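Local coordinates for CBS domain protein (Bacillus anthracis, PDB 3LQN), which is of unknown function but carries a pair of CBS domains, modules that in many relatives bind adenine nucleotides and regulate other proteins, at residues Q14-V17 with K18-M21. Numbering follows the deposited sequence.
Sequences QIFV and KDLM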
loop_
_atom_site.group_PDB
_atom_site.type_symbol
_atom_site.label_atom_id
_atom_site.label_comp_id
_atom_site.label_asym_id
_atom_site.label_seq_id
_atom_site.Cartn_x
_atom_site.Cartn_y
_atom_site.Cartn_z
ATOM N N GLN A 14 21.699 -14.370 -9.638
ATOM C CA GLN A 14 22.674 -13.477 -9.003
ATOM C C GLN A 14 22.105 -12.170 -8.452
ATOM O O GLN A 14 22.853 -11.273 -8.057
ATOM C CB GLN A 14 23.844 -13.242 -9.953
ATOM C CG GLN A 14 24.692 -14.497 -10.102
ATOM C CD GLN A 14 25.711 -14.350 -11.188
ATOM O OE1 GLN A 14 26.193 -13.247 -11.436
ATOM N NE2 GLN A 14 26.029 -15.454 -11.873
ATOM N N ILE A 15 20.779 -12.085 -8.389
ATOM C CA ILE A 15 20.138 -10.960 -7.759
ATOM C C ILE A 15 19.574 -11.465 -6.452
ATOM O O ILE A 15 18.793 -12.419 -6.417
ATOM C CB ILE A 15 19.043 -10.327 -8.645
ATOM C CG1 ILE A 15 19.686 -9.711 -9.891
ATOM C CG2 ILE A 15 18.295 -9.276 -7.886
ATOM C CD1 ILE A 15 18.683 -9.535 -11.040
ATOM N N PHE A 16 20.043 -10.850 -5.387
ATOM C CA PHE A 16 19.670 -11.238 -4.051
ATOM C C PHE A 16 18.832 -10.138 -3.456
ATOM O O PHE A 16 18.754 -9.033 -3.998
ATOM C CB PHE A 16 20.894 -11.350 -3.188
ATOM C CG PHE A 16 21.837 -12.453 -3.583
ATOM C CD1 PHE A 16 21.412 -13.554 -4.260
ATOM C CD2 PHE A 16 23.162 -12.394 -3.193
ATOM C CE1 PHE A 16 22.353 -14.595 -4.601
ATOM C CE2 PHE A 16 24.057 -13.409 -3.515
ATOM C CZ PHE A 16 23.628 -14.496 -4.220
ATOM N N VAL A 17 18.275 -10.437 -2.294
ATOM C CA VAL A 17 17.491 -9.467 -1.530
ATOM C C VAL A 17 18.244 -8.135 -1.322
ATOM O O VAL A 17 17.704 -7.039 -1.581
ATOM C CB VAL A 17 17.010 -10.070 -0.188
ATOM C CG1 VAL A 17 16.526 -8.977 0.744
ATOM C CG2 VAL A 17 15.837 -10.980 -0.419
ATOM N N LYS A 18 19.528 -8.232 -0.992
ATOM C CA LYS A 18 20.336 -7.046 -0.750
ATOM C C LYS A 18 20.493 -6.134 -1.950
ATOM O O LYS A 18 20.741 -4.954 -1.799
ATOM C CB LYS A 18 21.698 -7.452 -0.123
ATOM C CG LYS A 18 23.019 -7.290 -0.961
ATOM C CD LYS A 18 23.091 -8.107 -2.202
ATOM C CE LYS A 18 24.557 -8.343 -2.674
ATOM N NZ LYS A 18 25.278 -7.304 -3.493
ATOM N N ASP A 19 20.352 -6.688 -3.155
ATOM C CA ASP A 19 20.490 -5.910 -4.389
ATOM C C ASP A 19 19.238 -5.110 -4.754
ATOM O O ASP A 19 19.316 -4.135 -5.503
ATOM C CB ASP A 19 20.809 -6.819 -5.563
ATOM C CG ASP A 19 22.158 -7.532 -5.404
ATOM O OD1 ASP A 19 23.183 -6.856 -5.259
ATOM O OD2 ASP A 19 22.152 -8.768 -5.421
ATOM N N LEU A 20 18.104 -5.559 -4.237
ATOM C CA LEU A 20 16.803 -4.984 -4.566
ATOM C C LEU A 20 16.288 -4.089 -3.421
ATOM O O LEU A 20 15.375 -3.270 -3.607
ATOM C CB LEU A 20 15.758 -6.103 -4.730
ATOM C CG LEU A 20 15.830 -7.104 -5.904
ATOM C CD1 LEU A 20 14.761 -8.176 -5.813
ATOM C CD2 LEU A 20 15.705 -6.397 -7.214
ATOM N N MET A 21 16.828 -4.271 -2.231
ATOM C CA MET A 21 16.189 -3.650 -1.067
ATOM C C MET A 21 16.468 -2.162 -1.002
ATOM O O MET A 21 17.441 -1.652 -1.578
ATOM C CB MET A 21 16.611 -4.331 0.239
ATOM C CG MET A 21 18.069 -4.031 0.594
ATOM S SD MET A 21 18.557 -4.817 2.109
ATOM C CE MET A 21 20.136 -3.990 2.222
#
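Phe16 and Asp19 join at the start of the short helix 17-20 through two bonds between the same pair of residues. The amide of Phe16 reaches OD2 of Asp19 at 3.0 Å (N to OD2), nearly straight and on the anti lone pair. In return Asp19 N bonds to Phe16 O, also at 3.0 Å. Aspartate suits the place because its short acidic side chain just spans back to the amide three residues earlier; chi1 of -63° sets CG beside its own N and so aims it there. The partly exposed Phe16 ring lies alongside the carboxylate, the two planes 28° apart, with Asp19 OD2 3.6 Å from Phe16 CB.

Lys18 secures the other oxygen. Its long, flexible chain, bent at chi2 and chi4, passes Phe16 with Lys18 CD 4.0 Å from Phe16 CB, and brings NZ to 2.8 Å from Asp19 OD1 in a salt bridge, on the syn side but tilted 32° out of the carboxylate plane.

Val17, at the turn into the short helix, directs its compact, branched side chain inward onto Leu132 and Ala121 of the neighbouring strands, as suits a buried position. Its backbone also bonds to that of Asp104, while its carbonyl O takes Leu20 N at 3.1 Å and, weakly, Met21 N. Ile15 CG2 meets Leu20 CG at 3.8 Å, the side chains crossing at about a right angle, and both rest on Leu140 of helix 134-144.

The Asp19 carboxylate returning to the Phe16 amide resembles one half of a capping box, at the single-turn helix leading into strand 22-23, which pairs with strand 128-133 in the sheet containing the second CBS motif.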